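Long-range contacts in uncharacterized protein yfeY (Escherichia coli, PDB 2QZB), which is of unknown function but is probably a lipoprotein of the bacterial cell envelope, a member of family DUF1131: residues P90-V95 with Q131-Q136; T99-L104 with Y135-E140; T28-Q33 with V56-E61. All coordinates share one frame; numbering follows the deposited sequence. Where two conformers were deposited one is given.

Interaction 1 (P90-V95 with Q131-Q136)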
ATOM      1  N   PRO A  90      -8.575  -5.853  -3.147  1.00 27.42           N
ATOM      2  CA  PRO A  90      -7.496  -6.821  -3.018  1.00 27.88           C
ATOM      3  C   PRO A  90      -6.408  -6.571  -4.075  1.00 27.60           C
ATOM      4  O   PRO A  90      -6.612  -5.800  -5.004  1.00 27.33           O
ATOM      5  CB  PRO A  90      -8.214  -8.161  -3.270  1.00 29.03           C
ATOM      6  CG  PRO A  90      -9.311  -7.776  -4.371  1.00 28.39           C
ATOM      7  CD  PRO A  90      -9.603  -6.283  -4.122  1.00 27.68           C
ATOM      8  N   ALA A  91      -5.248  -7.195  -3.902  1.00 28.23           N
ATOM      9  CA  ALA A  91      -4.253  -7.285  -4.946  1.00 28.65           C
ATOM     10  C   ALA A  91      -4.687  -8.371  -5.930  1.00 29.35           C
ATOM     11  O   ALA A  91      -5.392  -9.296  -5.556  1.00 30.02           O
ATOM     12  CB  ALA A  91      -2.883  -7.614  -4.340  1.00 28.11           C
ATOM     13  N   ASP A  92      -4.263  -8.290  -7.181  1.00 29.27           N
ATOM     14  CA  ASP A  92      -4.671  -9.313  -8.133  1.00 30.81           C
ATOM     15  C   ASP A  92      -3.834 -10.605  -7.927  1.00 31.13           C
ATOM     16  O   ASP A  92      -4.096 -11.631  -8.540  1.00 31.62           O
ATOM     17  CB  ASP A  92      -4.651  -8.780  -9.570  1.00 30.63           C
ATOM     18  CG  ASP A  92      -3.264  -8.555 -10.083  1.00 31.29           C
ATOM     19  OD1 ASP A  92      -2.299  -8.794  -9.336  1.00 35.86           O
ATOM     20  OD2 ASP A  92      -3.123  -8.152 -11.250  1.00 34.38           O
ATOM     21  N   THR A  93      -2.851 -10.532  -7.022  1.00 31.70           N
ATOM     22  CA  THR A  93      -2.180 -11.704  -6.481  1.00 32.91           C
ATOM     23  C   THR A  93      -3.088 -12.485  -5.547  1.00 33.31           C
ATOM     24  O   THR A  93      -2.701 -13.570  -5.101  1.00 34.80           O
ATOM     25  CB  THR A  93      -1.014 -11.291  -5.605  1.00 33.61           C
ATOM     26  OG1 THR A  93      -1.531 -10.519  -4.502  1.00 33.28           O
ATOM     27  CG2 THR A  93       0.026 -10.476  -6.424  1.00 34.33           C
ATOM     28  N   GLY A  94      -4.259 -11.924  -5.226  1.00 32.58           N
ATOM     29  CA  GLY A  94      -5.216 -12.539  -4.290  1.00 32.56           C
ATOM     30  C   GLY A  94      -5.045 -12.080  -2.838  1.00 31.88           C
ATOM     31  O   GLY A  94      -5.818 -12.448  -1.947  1.00 32.27           O
ATOM     32  N   VAL A  95      -4.012 -11.294  -2.589  1.00 30.28           N
ATOM     33  CA  VAL A  95      -3.758 -10.807  -1.266  1.00 29.71           C
ATOM     34  C   VAL A  95      -4.721  -9.626  -0.946  1.00 30.18           C
ATOM     35  O   VAL A  95      -5.097  -8.833  -1.831  1.00 28.00           O
ATOM     36  CB  VAL A  95      -2.276 -10.475  -1.105  1.00 30.16           C
ATOM     37  CG1 VAL A  95      -2.018  -9.847   0.214  1.00 29.97           C
ATOM     38  CG2 VAL A  95      -1.417 -11.785  -1.266  1.00 30.34           C
ATOM     39  N   GLN A 131       6.778  -6.710  -9.922  1.00 30.45           N
ATOM     40  CA  GLN A 131       7.750  -5.614 -10.005  0.50 30.77           C
ATOM     41  C   GLN A 131       7.221  -4.352  -9.293  1.00 30.34           C
ATOM     42  O   GLN A 131       7.955  -3.400  -9.061  1.00 30.86           O
ATOM     43  CB  GLN A 131       8.006  -5.262 -11.482  0.50 30.99           C
ATOM     44  CG  GLN A 131       8.736  -6.347 -12.310  0.50 31.93           C
ATOM     45  CD  GLN A 131       8.466  -6.254 -13.810  0.50 32.31           C
ATOM     46  OE1 GLN A 131       8.466  -7.272 -14.509  0.50 34.62           O
ATOM     47  NE2 GLN A 131       8.222  -5.039 -14.311  0.50 34.72           N
ATOM     48  N   HIS A 132       5.923  -4.322  -8.987  1.00 28.66           N
ATOM     49  CA  HIS A 132       5.304  -3.056  -8.521  1.00 26.64           C
ATOM     50  C   HIS A 132       4.580  -3.126  -7.197  1.00 25.37           C
ATOM     51  O   HIS A 132       4.359  -2.090  -6.586  1.00 25.31           O
ATOM     52  CB  HIS A 132       4.368  -2.500  -9.601  1.00 26.97           C
ATOM     53  CG  HIS A 132       5.073  -2.158 -10.864  1.00 30.24           C
ATOM     54  ND1 HIS A 132       5.051  -2.976 -11.977  1.00 33.26           N
ATOM     55  CD2 HIS A 132       5.889  -1.119 -11.173  1.00 31.74           C
ATOM     56  CE1 HIS A 132       5.808  -2.443 -12.920  1.00 33.45           C
ATOM     57  NE2 HIS A 132       6.317  -1.311 -12.463  1.00 32.18           N
ATOM     58  N   ILE A 133       4.226  -4.335  -6.740  1.00 24.10           N
ATOM     59  CA  ILE A 133       3.382  -4.527  -5.531  1.00 23.47           C
ATOM     60  C   ILE A 133       4.168  -5.042  -4.322  1.00 24.71           C
ATOM     61  O   ILE A 133       5.030  -5.950  -4.456  1.00 23.16           O
ATOM     62  CB  ILE A 133       2.156  -5.447  -5.854  1.00 23.18           C
ATOM     63  CG1 ILE A 133       1.358  -4.892  -7.031  1.00 22.05           C
ATOM     64  CG2 ILE A 133       1.233  -5.671  -4.620  1.00 23.11           C
ATOM     65  CD1 ILE A 133       0.343  -5.927  -7.607  1.00 24.19           C
ATOM     66  N   SER A 134       3.886  -4.436  -3.155  1.00 24.39           N
ATOM     67  CA  SER A 134       4.433  -4.811  -1.865  1.00 25.73           C
ATOM     68  C   SER A 134       3.265  -4.880  -0.890  1.00 25.35           C
ATOM     69  O   SER A 134       2.224  -4.284  -1.149  1.00 24.94           O
ATOM     70  CB  SER A 134       5.393  -3.736  -1.354  1.00 26.63           C
ATOM     71  OG  SER A 134       6.496  -3.570  -2.232  1.00 32.85           O
ATOM     72  N   TYR A 135       3.457  -5.581   0.225  1.00 25.01           N
ATOM     73  CA  TYR A 135       2.458  -5.683   1.287  1.00 25.92           C
ATOM     74  C   TYR A 135       3.135  -5.202   2.550  1.00 25.65           C
ATOM     75  O   TYR A 135       4.299  -5.550   2.802  1.00 26.79           O
ATOM     76  CB  TYR A 135       1.996  -7.146   1.478  1.00 25.34           C
ATOM     77  CG  TYR A 135       1.618  -7.889   0.207  1.00 25.15           C
ATOM     78  CD1 TYR A 135       0.621  -7.414  -0.634  1.00 24.04           C
ATOM     79  CD2 TYR A 135       2.253  -9.084  -0.143  1.00 25.44           C
ATOM     80  CE1 TYR A 135       0.291  -8.073  -1.805  1.00 24.65           C
ATOM     81  CE2 TYR A 135       1.901  -9.770  -1.300  1.00 21.53           C
ATOM     82  CZ  TYR A 135       0.927  -9.269  -2.117  1.00 25.64           C
ATOM     83  OH  TYR A 135       0.551  -9.949  -3.254  1.00 24.33           O
ATOM     84  N   GLN A 136       2.459  -4.400   3.349  1.00 25.25           N
ATOM     85  CA  GLN A 136       2.952  -4.181   4.709  1.00 26.01           C
ATOM     86  C   GLN A 136       2.169  -5.056   5.664  1.00 25.57           C
ATOM     87  O   GLN A 136       0.974  -5.335   5.438  1.00 24.68           O
ATOM     88  CB  GLN A 136       2.878  -2.705   5.150  1.00 26.57           C
ATOM     89  CG  GLN A 136       3.722  -1.745   4.306  1.00 28.48           C
ATOM     90  CD  GLN A 136       3.894  -0.347   4.949  1.00 29.24           C
ATOM     91  OE1 GLN A 136       3.237  -0.010   5.948  1.00 32.54           O
ATOM     92  NE2 GLN A 136       4.788   0.462   4.369  1.00 32.43           N
TER

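Interaction 2 (T99-L104 with Y135-E140)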
ATOM      1  N   THR A  99      -4.777 -10.645   5.091  1.00 23.30           N
ATOM      2  CA  THR A  99      -4.140 -11.913   4.709  1.00 21.77           C
ATOM      3  C   THR A  99      -3.067 -12.233   5.766  1.00 22.19           C
ATOM      4  O   THR A  99      -2.299 -11.356   6.119  1.00 21.38           O
ATOM      5  CB  THR A  99      -3.529 -11.829   3.302  1.00 21.41           C
ATOM      6  OG1 THR A  99      -4.597 -11.655   2.372  1.00 20.20           O
ATOM      7  CG2 THR A  99      -2.732 -13.142   2.906  1.00 19.85           C
ATOM      8  N   PRO A 100      -3.033 -13.476   6.290  1.00 22.15           N
ATOM      9  CA  PRO A 100      -1.981 -13.869   7.231  1.00 21.88           C
ATOM     10  C   PRO A 100      -0.587 -13.902   6.561  1.00 22.89           C
ATOM     11  O   PRO A 100      -0.443 -14.320   5.420  1.00 21.42           O
ATOM     12  CB  PRO A 100      -2.413 -15.268   7.697  1.00 22.62           C
ATOM     13  CG  PRO A 100      -3.965 -15.299   7.418  1.00 23.99           C
ATOM     14  CD  PRO A 100      -4.025 -14.554   6.092  1.00 23.21           C
ATOM     15  N   PHE A 101       0.424 -13.425   7.265  1.00 22.31           N
ATOM     16  CA  PHE A 101       1.806 -13.561   6.771  1.00 23.17           C
ATOM     17  C   PHE A 101       2.151 -14.993   6.295  1.00 23.48           C
ATOM     18  O   PHE A 101       2.707 -15.179   5.202  1.00 23.73           O
ATOM     19  CB  PHE A 101       2.753 -13.143   7.910  1.00 22.19           C
ATOM     20  CG  PHE A 101       4.209 -13.163   7.539  1.00 22.21           C
ATOM     21  CD1 PHE A 101       4.794 -12.072   6.894  1.00 23.32           C
ATOM     22  CD2 PHE A 101       5.019 -14.246   7.904  1.00 22.61           C
ATOM     23  CE1 PHE A 101       6.154 -12.069   6.555  1.00 22.14           C
ATOM     24  CE2 PHE A 101       6.377 -14.259   7.589  1.00 22.34           C
ATOM     25  CZ  PHE A 101       6.952 -13.180   6.902  1.00 23.09           C
ATOM     26  N   SER A 102       1.800 -15.982   7.129  1.00 23.52           N
ATOM     27  CA  SER A 102       2.086 -17.419   6.930  1.00 24.15           C
ATOM     28  C   SER A 102       1.387 -18.039   5.724  1.00 24.82           C
ATOM     29  O   SER A 102       1.793 -19.129   5.250  1.00 23.07           O
ATOM     30  CB  SER A 102       1.691 -18.186   8.193  1.00 24.74           C
ATOM     31  OG  SER A 102       0.314 -17.974   8.494  1.00 27.16           O
ATOM     32  N   ASP A 103       0.374 -17.335   5.203  1.00 23.96           N
ATOM     33  CA  ASP A 103      -0.246 -17.694   3.923  1.00 24.83           C
ATOM     34  C   ASP A 103       0.718 -17.425   2.727  1.00 24.76           C
ATOM     35  O   ASP A 103       0.622 -18.034   1.646  1.00 24.35           O
ATOM     36  CB  ASP A 103      -1.558 -16.886   3.743  1.00 24.32           C
ATOM     37  CG  ASP A 103      -2.781 -17.575   4.375  1.00 28.49           C
ATOM     38  OD1 ASP A 103      -2.615 -18.556   5.120  1.00 31.79           O
ATOM     39  OD2 ASP A 103      -3.927 -17.135   4.129  1.00 30.89           O
ATOM     40  N   LEU A 104       1.638 -16.493   2.915  1.00 24.53           N
ATOM     41  CA  LEU A 104       2.435 -16.009   1.783  1.00 24.43           C
ATOM     42  C   LEU A 104       3.893 -16.337   1.863  1.00 23.99           C
ATOM     43  O   LEU A 104       4.512 -16.564   0.827  1.00 23.99           O
ATOM     44  CB  LEU A 104       2.290 -14.486   1.632  1.00 24.31           C
ATOM     45  CG  LEU A 104       0.842 -14.039   1.488  1.00 26.95           C
ATOM     46  CD1 LEU A 104       0.763 -12.541   1.670  1.00 27.20           C
ATOM     47  CD2 LEU A 104       0.244 -14.498   0.153  1.00 25.41           C
ATOM     48  N   TYR A 135       3.457  -5.581   0.225  1.00 25.01           N
ATOM     49  CA  TYR A 135       2.458  -5.683   1.287  1.00 25.92           C
ATOM     50  C   TYR A 135       3.135  -5.202   2.550  1.00 25.65           C
ATOM     51  O   TYR A 135       4.299  -5.550   2.802  1.00 26.79           O
ATOM     52  CB  TYR A 135       1.996  -7.146   1.478  1.00 25.34           C
ATOM     53  CG  TYR A 135       1.618  -7.889   0.207  1.00 25.15           C
ATOM     54  CD1 TYR A 135       0.621  -7.414  -0.634  1.00 24.04           C
ATOM     55  CD2 TYR A 135       2.253  -9.084  -0.143  1.00 25.44           C
ATOM     56  CE1 TYR A 135       0.291  -8.073  -1.805  1.00 24.65           C
ATOM     57  CE2 TYR A 135       1.901  -9.770  -1.300  1.00 21.53           C
ATOM     58  CZ  TYR A 135       0.927  -9.269  -2.117  1.00 25.64           C
ATOM     59  OH  TYR A 135       0.551  -9.949  -3.254  1.00 24.33           O
ATOM     60  N   GLN A 136       2.459  -4.400   3.349  1.00 25.25           N
ATOM     61  CA  GLN A 136       2.952  -4.181   4.709  1.00 26.01           C
ATOM     62  C   GLN A 136       2.169  -5.056   5.664  1.00 25.57           C
ATOM     63  O   GLN A 136       0.974  -5.335   5.438  1.00 24.68           O
ATOM     64  CB  GLN A 136       2.878  -2.705   5.150  1.00 26.57           C
ATOM     65  CG  GLN A 136       3.722  -1.745   4.306  1.00 28.48           C
ATOM     66  CD  GLN A 136       3.894  -0.347   4.949  1.00 29.24           C
ATOM     67  OE1 GLN A 136       3.237  -0.010   5.948  1.00 32.54           O
ATOM     68  NE2 GLN A 136       4.788   0.462   4.369  1.00 32.43           N
ATOM     69  N   PHE A 137       2.838  -5.492   6.733  1.00 25.65           N
ATOM     70  CA  PHE A 137       2.237  -6.408   7.709  1.00 25.66           C
ATOM     71  C   PHE A 137       2.256  -5.725   9.053  1.00 26.88           C
ATOM     72  O   PHE A 137       3.157  -4.935   9.324  1.00 26.44           O
ATOM     73  CB  PHE A 137       3.029  -7.736   7.772  1.00 24.48           C
ATOM     74  CG  PHE A 137       2.806  -8.612   6.572  1.00 23.52           C
ATOM     75  CD1 PHE A 137       3.584  -8.454   5.420  1.00 23.42           C
ATOM     76  CD2 PHE A 137       1.798  -9.543   6.569  1.00 22.78           C
ATOM     77  CE1 PHE A 137       3.355  -9.230   4.304  1.00 22.37           C
ATOM     78  CE2 PHE A 137       1.575 -10.323   5.470  1.00 24.50           C
ATOM     79  CZ  PHE A 137       2.337 -10.154   4.321  1.00 23.01           C
ATOM     80  N   SER A 138       1.269  -6.005   9.899  1.00 27.65           N
ATOM     81  CA  SER A 138       1.390  -5.586  11.302  1.00 29.63           C
ATOM     82  C   SER A 138       0.866  -6.644  12.243  1.00 30.49           C
ATOM     83  O   SER A 138       0.113  -7.540  11.827  1.00 29.95           O
ATOM     84  CB  SER A 138       0.793  -4.203  11.591  1.00 29.97           C
ATOM     85  OG  SER A 138      -0.365  -3.927  10.851  1.00 34.17           O
ATOM     86  N   GLY A 139       1.290  -6.565  13.498  1.00 31.37           N
ATOM     87  CA  GLY A 139       0.967  -7.600  14.485  1.00 33.76           C
ATOM     88  C   GLY A 139       1.715  -7.248  15.752  1.00 35.71           C
ATOM     89  O   GLY A 139       2.272  -6.145  15.839  1.00 35.16           O
ATOM     90  N   GLU A 140       1.732  -8.162  16.730  1.00 37.22           N
ATOM     91  CA  GLU A 140       2.420  -7.907  18.001  1.00 40.29           C
ATOM     92  C   GLU A 140       3.930  -7.841  17.826  1.00 40.21           C
ATOM     93  O   GLU A 140       4.538  -8.797  17.327  1.00 40.18           O
ATOM     94  CB  GLU A 140       2.070  -8.991  19.042  1.00 40.59           C
ATOM     95  CG  GLU A 140       2.449  -8.650  20.509  1.00 42.05           C
ATOM     96  CD  GLU A 140       1.711  -9.550  21.541  1.00 44.02           C
ATOM     97  OE1 GLU A 140       0.936 -10.454  21.107  1.00 48.34           O
ATOM     98  OE2 GLU A 140       1.909  -9.358  22.770  1.00 45.26           O
TER

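Interaction 3 (T28-Q33 with V56-E61)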
ATOM      1  N   THR A  28      -1.804   8.651 -14.749  1.00 36.66           N
ATOM      2  CA  THR A  28      -2.792   9.485 -14.093  1.00 35.26           C
ATOM      3  C   THR A  28      -2.166  10.731 -13.467  1.00 34.60           C
ATOM      4  O   THR A  28      -1.310  10.632 -12.611  1.00 34.86           O
ATOM      5  CB  THR A  28      -3.620   8.694 -13.064  1.00 35.22           C
ATOM      6  OG1 THR A  28      -4.111   7.487 -13.668  1.00 32.48           O
ATOM      7  CG2 THR A  28      -4.801   9.540 -12.599  1.00 34.13           C
ATOM      8  N   PRO A  29      -2.586  11.926 -13.920  1.00 34.71           N
ATOM      9  CA  PRO A  29      -2.105  13.157 -13.310  1.00 34.59           C
ATOM     10  C   PRO A  29      -2.427  13.210 -11.823  1.00 34.31           C
ATOM     11  O   PRO A  29      -3.476  12.706 -11.409  1.00 34.56           O
ATOM     12  CB  PRO A  29      -2.943  14.247 -14.001  1.00 35.29           C
ATOM     13  CG  PRO A  29      -3.440  13.651 -15.243  1.00 34.81           C
ATOM     14  CD  PRO A  29      -3.509  12.170 -15.044  1.00 34.62           C
ATOM     15  N   LEU A  30      -1.563  13.839 -11.038  1.00 32.92           N
ATOM     16  CA  LEU A  30      -1.840  13.991  -9.643  1.00 33.25           C
ATOM     17  C   LEU A  30      -2.723  15.224  -9.421  1.00 33.19           C
ATOM     18  O   LEU A  30      -2.268  16.259  -8.957  1.00 32.29           O
ATOM     19  CB  LEU A  30      -0.568  14.030  -8.817  1.00 33.57           C
ATOM     20  CG  LEU A  30      -0.811  13.900  -7.320  1.00 35.61           C
ATOM     21  CD1 LEU A  30      -1.001  12.438  -6.945  1.00 34.31           C
ATOM     22  CD2 LEU A  30       0.315  14.523  -6.564  1.00 37.73           C
ATOM     23  N   GLN A  31      -4.002  15.082  -9.758  1.00 32.23           N
ATOM     24  CA  GLN A  31      -4.919  16.217  -9.747  1.00 33.12           C
ATOM     25  C   GLN A  31      -6.289  15.758  -9.284  1.00 32.20           C
ATOM     26  O   GLN A  31      -6.687  14.655  -9.592  1.00 31.25           O
ATOM     27  CB  GLN A  31      -5.000  16.845 -11.153  1.00 32.62           C
ATOM     28  CG  GLN A  31      -3.687  17.564 -11.579  1.00 34.31           C
ATOM     29  CD  GLN A  31      -3.414  18.841 -10.819  1.00 35.31           C
ATOM     30  OE1 GLN A  31      -2.272  19.124 -10.433  1.00 40.00           O
ATOM     31  NE2 GLN A  31      -4.448  19.622 -10.590  1.00 36.78           N
ATOM     32  N   GLU A  32      -7.003  16.624  -8.573  1.00 32.22           N
ATOM     33  CA  GLU A  32      -8.287  16.277  -8.005  1.00 33.68           C
ATOM     34  C   GLU A  32      -9.248  15.613  -8.988  1.00 32.64           C
ATOM     35  O   GLU A  32      -9.752  14.537  -8.709  1.00 32.67           O
ATOM     36  CB  GLU A  32      -8.961  17.500  -7.343  1.00 33.64           C
ATOM     37  CG  GLU A  32     -10.173  17.072  -6.513  1.00 35.47           C
ATOM     38  CD  GLU A  32     -10.773  18.178  -5.655  1.00 36.89           C
ATOM     39  OE1 GLU A  32     -10.909  19.325  -6.134  1.00 38.28           O
ATOM     40  OE2 GLU A  32     -11.122  17.858  -4.499  1.00 43.11           O
ATOM     41  N   GLN A  33      -9.510  16.236 -10.135  1.00 32.28           N
ATOM     42  CA  GLN A  33     -10.562  15.720 -11.033  1.00 32.34           C
ATOM     43  C   GLN A  33     -10.144  14.449 -11.782  1.00 31.19           C
ATOM     44  O   GLN A  33     -10.963  13.569 -12.082  1.00 31.62           O
ATOM     45  CB  GLN A  33     -11.052  16.830 -11.989  1.00 33.79           C
ATOM     46  CG  GLN A  33     -12.530  17.283 -11.758  1.00 40.13           C
ATOM     47  CD  GLN A  33     -12.748  18.266 -10.603  1.00 43.56           C
ATOM     48  OE1 GLN A  33     -13.742  18.983 -10.593  1.00 47.66           O
ATOM     49  NE2 GLN A  33     -11.826  18.317  -9.644  1.00 48.31           N
ATOM     50  N   VAL A  56       8.648  20.237  -2.200  1.00 38.48           N
ATOM     51  CA  VAL A  56       7.367  19.944  -1.602  1.00 37.30           C
ATOM     52  C   VAL A  56       6.523  19.222  -2.646  1.00 36.22           C
ATOM     53  O   VAL A  56       6.427  19.682  -3.789  1.00 36.02           O
ATOM     54  CB  VAL A  56       6.676  21.241  -1.092  1.00 37.65           C
ATOM     55  CG1 VAL A  56       5.153  21.074  -0.964  1.00 38.40           C
ATOM     56  CG2 VAL A  56       7.291  21.668   0.253  1.00 36.88           C
ATOM     57  N   VAL A  57       5.951  18.077  -2.272  1.00 34.13           N
ATOM     58  CA  VAL A  57       5.040  17.347  -3.187  1.00 32.71           C
ATOM     59  C   VAL A  57       3.621  17.267  -2.621  1.00 31.88           C
ATOM     60  O   VAL A  57       3.417  17.242  -1.401  1.00 30.69           O
ATOM     61  CB  VAL A  57       5.490  15.895  -3.502  1.00 33.01           C
ATOM     62  CG1 VAL A  57       6.789  15.869  -4.336  1.00 33.33           C
ATOM     63  CG2 VAL A  57       5.625  15.058  -2.232  1.00 32.85           C
ATOM     64  N   ARG A  58       2.657  17.180  -3.531  1.00 30.40           N
ATOM     65  CA  ARG A  58       1.293  17.011  -3.168  1.00 29.35           C
ATOM     66  C   ARG A  58       0.979  15.526  -3.021  1.00 28.08           C
ATOM     67  O   ARG A  58       1.640  14.661  -3.639  1.00 26.55           O
ATOM     68  CB  ARG A  58       0.427  17.663  -4.219  1.00 30.92           C
ATOM     69  CG  ARG A  58       0.658  19.195  -4.321  1.00 34.99           C
ATOM     70  CD  ARG A  58       0.401  19.745  -5.724  1.00 40.66           C
ATOM     71  NE  ARG A  58      -0.948  19.431  -6.191  1.00 44.75           N
ATOM     72  CZ  ARG A  58      -1.234  18.541  -7.145  1.00 47.05           C
ATOM     73  NH1 ARG A  58      -0.258  17.868  -7.769  1.00 45.28           N
ATOM     74  NH2 ARG A  58      -2.507  18.331  -7.478  1.00 46.78           N
ATOM     75  N   PHE A  59       0.029  15.243  -2.136  1.00 25.45           N
ATOM     76  CA  PHE A  59      -0.581  13.915  -2.041  1.00 24.31           C
ATOM     77  C   PHE A  59      -2.103  14.026  -1.879  1.00 23.48           C
ATOM     78  O   PHE A  59      -2.601  15.115  -1.547  1.00 21.42           O
ATOM     79  CB  PHE A  59       0.061  13.058  -0.934  1.00 24.17           C
ATOM     80  CG  PHE A  59      -0.211  13.523   0.462  1.00 24.54           C
ATOM     81  CD1 PHE A  59       0.660  14.385   1.097  1.00 24.84           C
ATOM     82  CD2 PHE A  59      -1.303  13.046   1.160  1.00 23.77           C
ATOM     83  CE1 PHE A  59       0.417  14.803   2.392  1.00 26.18           C
ATOM     84  CE2 PHE A  59      -1.579  13.468   2.434  1.00 27.45           C
ATOM     85  CZ  PHE A  59      -0.694  14.338   3.084  1.00 28.21           C
ATOM     86  N   PHE A  60      -2.814  12.926  -2.145  1.00 22.45           N
ATOM     87  CA  PHE A  60      -4.268  12.845  -1.913  1.00 21.89           C
ATOM     88  C   PHE A  60      -4.580  11.668  -1.008  1.00 21.40           C
ATOM     89  O   PHE A  60      -3.928  10.634  -1.086  1.00 19.67           O
ATOM     90  CB  PHE A  60      -5.064  12.735  -3.233  1.00 21.80           C
ATOM     91  CG  PHE A  60      -5.014  13.982  -4.070  1.00 24.22           C
ATOM     92  CD1 PHE A  60      -3.943  14.200  -4.963  1.00 26.92           C
ATOM     93  CD2 PHE A  60      -6.007  14.970  -3.942  1.00 25.05           C
ATOM     94  CE1 PHE A  60      -3.860  15.359  -5.710  1.00 24.36           C
ATOM     95  CE2 PHE A  60      -5.949  16.127  -4.683  1.00 23.70           C
ATOM     96  CZ  PHE A  60      -4.872  16.340  -5.568  1.00 25.71           C
ATOM     97  N   GLU A  61      -5.566  11.852  -0.131  1.00 21.05           N
ATOM     98  CA  GLU A  61      -6.154  10.777   0.651  1.00 22.07           C
ATOM     99  C   GLU A  61      -7.559  10.525   0.130  1.00 21.39           C
ATOM    100  O   GLU A  61      -8.419  11.428   0.066  1.00 21.51           O
ATOM    101  CB  GLU A  61      -6.172  11.124   2.153  1.00 22.23           C
ATOM    102  CG  GLU A  61      -4.774  10.982   2.825  1.00 24.39           C
ATOM    103  CD  GLU A  61      -4.773  11.440   4.257  1.00 25.07           C
ATOM    104  OE1 GLU A  61      -3.979  10.920   5.065  1.00 31.76           O
ATOM    105  OE2 GLU A  61      -5.606  12.302   4.594  1.00 29.16           O
TER

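Interaction 1 (P90-V95 with Q131-Q136)
The hydroxyl of Tyr135 meets that of Thr93 tip to tip, with Thr93 OG1 and Tyr135 OH a very short 2.5 Å apart in a hydrogen bond that either could donate. OG1 lies at the edge of the tyrosine ring, near its plane. Over one face of that ring sits Val95, whose CG1 is 3.7 Å from the Tyr135 centroid and 19° off the ring normal, a CH-pi contact displaced toward the CE1 rim. The second branch, Val95 CG2, rests 3.5 Å from Tyr135 CZ, so the branched valine spans the phenol end of the ring. Ala91 CB, small enough to fit at the edge, is 4.1 Å from Tyr135 CE1. Two residues earlier on the strand, Ile133 CD1 comes within 4.3 Å of Asp92 OD1, a marginal contact.

The threonine is set by its own backbone. Its OG1 takes the crowded position between N and carbonyl carbon (chi1 62°), where it also accepts the N-H of Val95 at 3.2 Å from Val95 N to Thr93 OG1, nearly straight at 162°. One hydroxyl thus serves both the loop and the strand. Gly94, with a positive phi, lets the chain turn back, and Val95 O receives the N-H of Ala91. The arrangement is a type I beta turn, Ala91 to Gly94, combined with an ST turn at Thr93, laid against strand 133-138 of the large antiparallel sheet.

Interaction 2 (T99-L104 with Y135-E140)
One face of the Phe137 ring receives the edge of Phe101, the two planes standing at 82° with their centroids 5.2 Å apart. This is a T-shaped pair in which Phe101 CD1 stands above the centre of the Phe137 ring. The relation is not symmetrical: Phe137 presents its face, while Phe101 offers its rim, where the slightly positive ring hydrogens suit the electron-rich face beneath. At the edge of Phe137, near its plane, comes a methyl group, with Leu104 CD1 3.9 Å from Phe137 CZ. The same methyl reaches the ring of Tyr135, 4.2 Å from Tyr135 CD2, so a single leucine branch bridges two aromatic residues of the strand.

These two aromatics are two positions apart on strand 133-138 and therefore emerge from the same side of the antiparallel sheet, where the short, weakly bonded helix 101-104 lies across them. The wholly apolar ring of Phe137 suits a place between strand and helix, whereas Tyr135 carries a hydroxyl that bonds to Thr93. Val159 and Cys125, on the two neighbouring strands, also touch Phe137; Cys125 is disulfide-bonded to Cys112.

The helix backbone comes close as well, Phe101 CA lying 3.5 Å from Phe137 CE2. Phe101 has its CG anti to the backbone N (chi1 -177°), which swings the ring over its partner, whereas in Phe137 CG is anti to the carbonyl carbon. Leu104 likewise has CG anti to the carbonyl carbon and, one helical turn on from Phe101, points its CB toward the strand. That spacing fits the hydrogen bond from Leu104 N to Phe101 O, 2.8 Å long. The ring of Tyr105, the next residue, meets that of Phe101 with the planes at about 40°.

Interaction 3 (T28-Q33 with V56-E61)
Two hydrogen bonds from one guanidinium to one carbonyl oxygen join the approach to helix 32-38 to strand 55-64 of the large antiparallel sheet. The acceptor belongs to Leu30, the centre of an inverse gamma turn just before the N-cap residue Gln31, and this turn carries the chain from loop into helix.

In the polar group, Arg58 approaches end-on: NH2 lies 2.6 Å from Leu30 O, and NH1 lies 2.8 Å from the same Leu30 O. The oxygen sits near the guanidinium plane and both nitrogens lie in the carbonyl plane, but sharing one acceptor bends the bonds, to 145° at NH2 and 131° at NH1. Arginine suits the place because its long chain, curled back by a bend at chi3, reaches across to the loop and its two terminal nitrogens bind the carbonyl twice. The amide of Gln31 is nearly parallel to the guanidinium; its OE1 is close to NH2, but the angle is too poor for a hydrogen bond.

The apolar group centres on Leu30, which runs alongside Arg58 and Phe60, pointing the opposite way to each. With CG anti to the backbone N (chi1 -168°), the leucine places CG in the plane of the Phe60 ring at its edge, 3.7 Å from Phe60 CE1. A branched, greasy side chain suits this buried place, where Ile72 and Ile79 also touch it. Phe60, two residues beyond Arg58 and pointing the same way, brings the tip of its ring to the start of the helix and also touches Ile35. That tip meets backbone, with Phe60 CZ 3.7 Å from the backbone N of Glu32, which is the first residue of the helix.

Overall arrangement
From the N terminus, interaction 3 comes first along the chain: residues 28-33 are met again by 56-61 after helix 32-38 and strand 44-52, tying the start of that helix to strand 55-64 and closing a loop before the other two begin. Interactions 1 and 2 tie the loop after strand 81-84 and helix 101-104 to strand 133-138, sharing Tyr135 and Gln136. The loop closed by 99-104 starts inside that of 90-95 but ends slightly later, so the two cross. They touch through Val95 CG2 and Leu104 CD2, 3.5 Å apart. All three reach the same eight-stranded sheet, yet interaction 3 lies across the chain's centre from the others, its centre about 22 Å from that of interaction 1.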